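Local coordinates for methylmalonyl-CoA carboxyltransferase 12S subunit (PDB 1ON3), which transfers the carboxyl group of methylmalonyl-CoA to the biotin of the 1.3S subunit, leaving propanoyl-CoA, as the hexameric core of transcarboxylase, at residues A111-M123 / R143-M157. Numbering follows the deposited sequence. Where two conformers were deposited one is given.
With MCA (methylmalonyl-coenzyme A), chain T.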
loop_
_atom_site.group_PDB
_atom_site.type_symbol
_atom_site.label_atom_id
_atom_site.label_comp_id
_atom_site.label_asym_id
_atom_site.label_seq_id
_atom_site.Cartn_x
_atom_site.Cartn_y
_atom_site.Cartn_z
ATOM N N ALA E 111 -17.022 12.679 -36.735
ATOM C CA ALA E 111 -15.910 12.652 -35.801
ATOM C C ALA E 111 -14.522 12.748 -36.403
ATOM O O ALA E 111 -13.935 11.739 -36.786
ATOM C CB ALA E 111 -16.008 11.408 -34.940
ATOM N N GLY E 112 -13.997 13.969 -36.479
ATOM C CA GLY E 112 -12.656 14.137 -36.998
ATOM C C GLY E 112 -11.667 13.588 -35.982
ATOM O O GLY E 112 -11.995 13.398 -34.813
ATOM N N GLU E 113 -10.451 13.317 -36.427
ATOM C CA GLU E 113 -9.413 12.817 -35.548
ATOM C C GLU E 113 -9.169 13.833 -34.422
ATOM O O GLU E 113 -9.057 13.466 -33.254
ATOM C CB GLU E 113 -8.148 12.583 -36.382
ATOM C CG GLU E 113 -6.836 12.783 -35.674
ATOM C CD GLU E 113 -5.661 12.774 -36.647
ATOM O OE1 GLU E 113 -5.048 11.702 -36.839
ATOM O OE2 GLU E 113 -5.367 13.844 -37.230
ATOM N N THR E 114 -9.096 15.109 -34.772
ATOM C CA THR E 114 -8.858 16.140 -33.773
ATOM C C THR E 114 -10.064 16.305 -32.860
ATOM O O THR E 114 -9.899 16.571 -31.667
ATOM C CB THR E 114 -8.501 17.494 -34.426
ATOM O OG1 THR E 114 -7.199 17.402 -35.020
ATOM C CG2 THR E 114 -8.491 18.608 -33.387
ATOM N N GLN E 115 -11.268 16.147 -33.417
ATOM C CA GLN E 115 -12.493 16.235 -32.621
ATOM C C GLN E 115 -12.431 15.170 -31.520
ATOM O O GLN E 115 -12.695 15.450 -30.347
ATOM C CB GLN E 115 -13.741 15.981 -33.484
ATOM C CG GLN E 115 -15.050 16.224 -32.730
ATOM C CD GLN E 115 -16.259 15.621 -33.418
ATOM O OE1 GLN E 115 -16.782 14.574 -32.998
ATOM N NE2 GLN E 115 -16.705 16.267 -34.488
ATOM N N SER E 116 -12.063 13.952 -31.894
ATOM C CA SER E 116 -11.974 12.874 -30.911
ATOM C C SER E 116 -10.861 13.114 -29.904
ATOM O O SER E 116 -10.979 12.726 -28.742
ATOM C CB SER E 116 -11.765 11.524 -31.598
ATOM O OG SER E 116 -12.961 11.093 -32.241
ATOM N N THR E 117 -9.774 13.736 -30.339
ATOM C CA THR E 117 -8.680 14.022 -29.422
ATOM C C THR E 117 -9.145 15.042 -28.386
ATOM O O THR E 117 -8.804 14.924 -27.210
ATOM C CB THR E 117 -7.454 14.560 -30.176
ATOM O OG1 THR E 117 -6.959 13.528 -31.036
ATOM C CG2 THR E 117 -6.359 14.974 -29.204
ATOM N N LYS E 118 -9.935 16.025 -28.823
ATOM C CA LYS E 118 -10.464 17.061 -27.929
ATOM C C LYS E 118 -11.349 16.418 -26.855
ATOM O O LYS E 118 -11.296 16.763 -25.660
ATOM C CB LYS E 118 -11.305 18.083 -28.720
ATOM C CG LYS E 118 -10.500 19.168 -29.460
ATOM C CD LYS E 118 -11.398 20.178 -30.179
ATOM C CE LYS E 118 -12.275 20.949 -29.214
ATOM N NZ LYS E 118 -13.079 21.995 -29.913
ATOM N N VAL E 119 -12.189 15.495 -27.287
ATOM C CA VAL E 119 -13.079 14.811 -26.350
ATOM C C VAL E 119 -12.272 13.989 -25.336
ATOM O O VAL E 119 -12.547 14.023 -24.133
ATOM C CB VAL E 119 -14.066 13.887 -27.095
ATOM C CG1 VAL E 119 -14.833 13.025 -26.095
ATOM C CG2 VAL E 119 -15.056 14.738 -27.892
ATOM N N VAL E 120 -11.275 13.254 -25.816
ATOM C CA VAL E 120 -10.448 12.449 -24.925
ATOM C C VAL E 120 -9.695 13.327 -23.920
ATOM O O VAL E 120 -9.580 12.982 -22.743
ATOM C CB VAL E 120 -9.440 11.583 -25.730
ATOM C CG1 VAL E 120 -8.488 10.878 -24.789
ATOM C CG2 VAL E 120 -10.192 10.528 -26.539
ATOM N N GLU E 121 -9.185 14.467 -24.376
ATOM C CA GLU E 121 -8.460 15.351 -23.475
ATOM C C GLU E 121 -9.399 15.862 -22.386
ATOM O O GLU E 121 -9.008 15.991 -21.225
ATOM C CB GLU E 121 -7.795 16.487 -24.270
ATOM C CG GLU E 121 -6.340 16.139 -24.633
ATOM C CD GLU E 121 -5.811 16.859 -25.865
ATOM O OE1 GLU E 121 -6.251 18.002 -26.134
ATOM O OE2 GLU E 121 -4.941 16.278 -26.558
ATOM N N THR E 122 -10.649 16.120 -22.749
ATOM C CA THR E 122 -11.630 16.596 -21.777
ATOM C C THR E 122 -11.972 15.481 -20.800
ATOM O O THR E 122 -12.172 15.724 -19.618
ATOM C CB THR E 122 -12.914 17.091 -22.473
ATOM O OG1 THR E 122 -12.570 18.135 -23.387
ATOM C CG2 THR E 122 -13.899 17.641 -21.457
ATOM N N MET E 123 -12.042 14.252 -21.301
ATOM C CA MET E 123 -12.320 13.102 -20.440
ATOM C C MET E 123 -11.153 12.896 -19.465
ATOM O O MET E 123 -11.360 12.578 -18.282
ATOM C CB MET E 123 -12.499 11.849 -21.309
ATOM C CG MET E 123 -13.769 11.879 -22.149
ATOM S SD MET E 123 -13.815 10.510 -23.306
ATOM C CE MET E 123 -13.946 9.090 -22.180
ATOM N N ARG E 143 -15.366 10.682 -39.330
ATOM C CA ARG E 143 -15.273 11.524 -40.524
ATOM C C ARG E 143 -14.605 10.715 -41.633
ATOM O O ARG E 143 -13.398 10.452 -41.601
ATOM C CB ARG E 143 -14.463 12.780 -40.228
ATOM C CG ARG E 143 -14.526 13.833 -41.342
ATOM C CD ARG E 143 -13.828 15.116 -40.906
ATOM N NE ARG E 143 -14.501 15.779 -39.788
ATOM C CZ ARG E 143 -13.927 16.692 -39.008
ATOM N NH1 ARG E 143 -12.662 17.050 -39.211
ATOM N NH2 ARG E 143 -14.623 17.278 -38.042
ATOM N N ILE E 144 -15.406 10.338 -42.621
ATOM C CA ILE E 144 -14.947 9.503 -43.724
ATOM C C ILE E 144 -13.752 9.985 -44.547
ATOM O O ILE E 144 -12.950 9.161 -45.008
ATOM C CB ILE E 144 -16.140 9.175 -44.655
ATOM C CG1 ILE E 144 -17.153 8.292 -43.900
ATOM C CG2 ILE E 144 -15.660 8.457 -45.887
ATOM C CD1 ILE E 144 -18.497 8.089 -44.637
ATOM N N GLN E 145 -13.628 11.298 -44.736
ATOM C CA GLN E 145 -12.508 11.850 -45.500
ATOM C C GLN E 145 -11.166 11.617 -44.795
ATOM O O GLN E 145 -10.109 11.659 -45.433
ATOM C CB GLN E 145 -12.675 13.362 -45.718
ATOM C CG GLN E 145 -13.824 13.792 -46.635
ATOM C CD GLN E 145 -15.103 14.128 -45.876
ATOM O OE1 GLN E 145 -15.936 14.904 -46.355
ATOM N NE2 GLN E 145 -15.270 13.541 -44.700
ATOM N N GLU E 146 -11.207 11.386 -43.482
ATOM C CA GLU E 146 -9.982 11.178 -42.704
ATOM C C GLU E 146 -9.552 9.716 -42.552
ATOM O O GLU E 146 -8.611 9.409 -41.820
ATOM C CB GLU E 146 -10.116 11.851 -41.325
ATOM C CG GLU E 146 -10.284 13.360 -41.423
ATOM C CD GLU E 146 -10.330 14.051 -40.081
ATOM O OE1 GLU E 146 -10.395 13.343 -39.053
ATOM O OE2 GLU E 146 -10.304 15.303 -40.057
ATOM N N GLY E 147 -10.257 8.826 -43.241
ATOM C CA GLY E 147 -9.916 7.414 -43.239
ATOM C C GLY E 147 -9.478 6.813 -41.918
ATOM O O GLY E 147 -10.187 6.929 -40.913
ATOM N N ILE E 148 -8.307 6.176 -41.903
ATOM C CA ILE E 148 -7.849 5.543 -40.666
ATOM C C ILE E 148 -7.500 6.523 -39.550
ATOM O O ILE E 148 -7.330 6.116 -38.407
ATOM C CB ILE E 148 -6.665 4.573 -40.907
ATOM C CG1 ILE E 148 -5.407 5.332 -41.328
ATOM C CG2 ILE E 148 -7.054 3.542 -41.962
ATOM C CD1 ILE E 148 -4.188 4.421 -41.466
ATOM N N ASP E 149 -7.404 7.811 -39.865
ATOM C CA ASP E 149 -7.116 8.792 -38.831
ATOM C C ASP E 149 -8.319 8.988 -37.903
ATOM O O ASP E 149 -8.165 9.055 -36.680
ATOM C CB ASP E 149 -6.718 10.139 -39.445
ATOM C CG ASP E 149 -5.399 10.069 -40.184
ATOM O OD1 ASP E 149 -4.539 9.238 -39.802
ATOM O OD2 ASP E 149 -5.223 10.854 -41.138
ATOM N N SER E 150 -9.519 9.094 -38.462
ATOM C CA SER E 150 -10.688 9.265 -37.602
ATOM C C SER E 150 -10.975 7.924 -36.920
ATOM O O SER E 150 -11.526 7.887 -35.826
ATOM C CB SER E 150 -11.898 9.751 -38.409
ATOM O OG SER E 150 -12.126 8.941 -39.541
ATOM N N LEU E 151 -10.569 6.830 -37.567
ATOM C CA LEU E 151 -10.749 5.483 -37.012
ATOM C C LEU E 151 -9.985 5.429 -35.683
ATOM O O LEU E 151 -10.530 5.033 -34.655
ATOM C CB LEU E 151 -10.159 4.444 -37.964
ATOM C CG LEU E 151 -10.654 2.995 -38.055
ATOM C CD1 LEU E 151 -9.457 2.109 -38.389
ATOM C CD2 LEU E 151 -11.333 2.546 -36.778
ATOM N N SER E 152 -8.718 5.834 -35.720
ATOM C CA SER E 152 -7.871 5.836 -34.528
ATOM C C SER E 152 -8.446 6.739 -33.430
ATOM O O SER E 152 -8.301 6.450 -32.250
ATOM C CB SER E 152 -6.455 6.298 -34.899
ATOM O OG SER E 152 -5.594 6.293 -33.773
ATOM N N GLY E 153 -9.087 7.834 -33.824
ATOM C CA GLY E 153 -9.681 8.734 -32.848
ATOM C C GLY E 153 -10.728 7.996 -32.015
ATOM O O GLY E 153 -10.807 8.182 -30.794
ATOM N N TYR E 154 -11.548 7.174 -32.668
ATOM C CA TYR E 154 -12.561 6.401 -31.941
ATOM C C TYR E 154 -11.909 5.384 -31.017
ATOM O O TYR E 154 -12.389 5.163 -29.907
ATOM C CB TYR E 154 -13.512 5.694 -32.915
ATOM C CG TYR E 154 -14.675 6.562 -33.366
ATOM C CD1 TYR E 154 -15.552 6.127 -34.355
ATOM C CD2 TYR E 154 -14.914 7.812 -32.781
ATOM C CE1 TYR E 154 -16.648 6.915 -34.754
ATOM C CE2 TYR E 154 -15.999 8.602 -33.173
ATOM C CZ TYR E 154 -16.863 8.143 -34.160
ATOM O OH TYR E 154 -17.943 8.918 -34.541
ATOM N N GLY E 155 -10.830 4.753 -31.478
ATOM C CA GLY E 155 -10.127 3.803 -30.629
ATOM C C GLY E 155 -9.704 4.486 -29.330
ATOM O O GLY E 155 -9.922 3.952 -28.239
ATOM N N LYS E 156 -9.111 5.678 -29.437
ATOM C CA LYS E 156 -8.675 6.412 -28.241
ATOM C C LYS E 156 -9.863 6.774 -27.354
ATOM O O LYS E 156 -9.776 6.680 -26.127
ATOM C CB LYS E 156 -7.896 7.677 -28.622
ATOM C CG LYS E 156 -6.537 7.393 -29.323
ATOM C CD LYS E 156 -5.783 8.690 -29.625
ATOM C CE LYS E 156 -4.419 8.428 -30.246
ATOM N NZ LYS E 156 -4.500 7.691 -31.537
ATOM N N MET E 157 -10.976 7.174 -27.964
ATOM C CA MET E 157 -12.160 7.516 -27.185
ATOM C C MET E 157 -12.732 6.314 -26.415
ATOM O O MET E 157 -13.105 6.447 -25.239
ATOM C CB MET E 157 -13.258 8.092 -28.075
ATOM C CG MET E 157 -14.480 8.554 -27.272
ATOM S SD MET E 157 -15.814 9.236 -28.274
ATOM C CE MET E 157 -14.958 10.677 -28.972
HETATM C C8 MCA T . -22.462 12.806 -42.427
HETATM N N9 MCA T . -21.647 13.674 -43.160
HETATM C C4 MCA T . -20.393 13.087 -43.115
HETATM C C5 MCA T . -20.554 11.908 -42.350
HETATM N N7 MCA T . -21.863 11.753 -41.932
HETATM N N3 MCA T . -19.204 13.542 -43.687
HETATM C C2 MCA T . -18.145 12.697 -43.435
HETATM N N1 MCA T . -18.182 11.530 -42.707
HETATM C C6 MCA T . -19.381 11.099 -42.143
HETATM N N6 MCA T . -19.369 9.962 -41.440
HETATM C "C1'" MCA T . -21.907 14.845 -43.804
HETATM C "C2'" MCA T . -22.784 14.560 -45.028
HETATM O "O2'" MCA T . -22.008 14.204 -46.138
HETATM C "C3'" MCA T . -23.564 15.846 -45.142
HETATM O "O3'" MCA T . -22.835 16.770 -45.932
HETATM C "C4'" MCA T . -23.764 16.349 -43.701
HETATM O "O4'" MCA T . -22.671 15.696 -42.948
HETATM C "C5'" MCA T . -25.089 15.933 -42.946
HETATM O "O5'" MCA T . -25.726 15.232 -43.693
HETATM P P1 MCA T . -26.891 14.877 -44.359
HETATM O O11 MCA T . -26.766 13.805 -45.201
HETATM O O12 MCA T . -27.042 16.092 -44.894
HETATM O O6 MCA T . -28.107 14.379 -43.382
HETATM P P2 MCA T . -29.090 13.830 -42.670
HETATM O O21 MCA T . -29.763 13.714 -43.876
HETATM O O22 MCA T . -29.554 14.432 -41.485
HETATM O O7 MCA T . -28.532 12.363 -42.348
HETATM C CPB MCA T . -27.525 12.135 -41.735
HETATM C CPA MCA T . -26.908 10.779 -41.440
HETATM C CP7 MCA T . -26.203 10.645 -42.809
HETATM C CP9 MCA T . -27.945 9.721 -40.990
HETATM C CP8 MCA T . -25.902 10.970 -40.278
HETATM O OP3 MCA T . -25.393 11.555 -43.053
HETATM C CP6 MCA T . -25.416 9.509 -43.130
HETATM O OP2 MCA T . -25.966 8.352 -43.022
HETATM N NP2 MCA T . -24.004 9.676 -43.533
HETATM C CP5 MCA T . -23.164 8.585 -43.166
HETATM C CP4 MCA T . -22.960 7.545 -42.206
HETATM C CP3 MCA T . -21.793 6.685 -42.103
HETATM O OP1 MCA T . -21.618 6.142 -43.335
HETATM N NP1 MCA T . -20.846 6.285 -41.055
HETATM C CP2 MCA T . -19.849 5.384 -41.563
HETATM C CP1 MCA T . -18.868 5.196 -40.486
HETATM P P3 MCA T . -22.993 18.246 -46.644
HETATM O O31 MCA T . -23.998 17.637 -47.575
HETATM O O32 MCA T . -21.696 18.562 -47.329
HETATM O O33 MCA T . -23.606 19.388 -45.873
HETATM S S MCA T . -17.689 4.262 -40.780
HETATM C CS1 MCA T . -17.344 4.676 -39.235
HETATM O OS1 MCA T . -17.882 5.422 -38.369
HETATM C CS2 MCA T . -17.118 3.504 -38.496
HETATM C CS3 MCA T . -15.934 3.379 -37.915
HETATM C CS4 MCA T . -17.944 2.261 -38.050
HETATM O OS4 MCA T . -17.408 1.183 -37.790
HETATM O OS5 MCA T . -19.152 2.441 -37.989
HETATM O O HOH W 1 -12.187 10.438 -34.751
HETATM O O HOH W 2 -5.378 9.569 -35.759
HETATM O O HOH W 3 -9.717 16.167 -37.708
#
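Met157 meets Val119 and Val120 where the two helices pack: its CG stands anti to the backbone N (chi1 -176°) and a bend at chi3 swings CE to 3.7 Å from Val119 CG1, while Val120 CG2 lies 3.7 Å from Met157 CA. Phe135 of strand 133-139 touches both Val119 and Met157. Further along, Ser116 CB sits 3.7 Å from Gly153 CA, where a side chain on the glycine would collide with it, and the axes approach to 8.1 Å at 14°, nearly parallel. These are helices of two successive beta-alpha-beta crossovers in a crotonase-type fold, joined through strand 133-139, and the turn entering the second one binds methylmalonyl-CoA: Ile144 N donates to N1 of its adenine at 3.0 Å. Beside that turn, Arg143 N donates to Ala111 O almost straight (172°), from above the carbonyl plane, and the Arg143 guanidinium lays one face over Gly112 CA. Glu146, extended beyond CG, points its syn lone pair on OE1 at Glu113 N (2.6 Å), in the first turn of helix 113-123; its OE2 makes a salt bridge, weak as a hydrogen bond, to Arg143 NH1, whose stronger partner is Asp83. Cut back to an alanine, Glu146 would probably leave Glu113 N without this acceptor and Arg143 NH1 short of one of its two carboxylate partners. At the polar edge, where two other subunits close in, the Glu113 and Asp149 carboxylates come close, their like charges probably offset by Arg69 of a third subunit and Arg483 of a second.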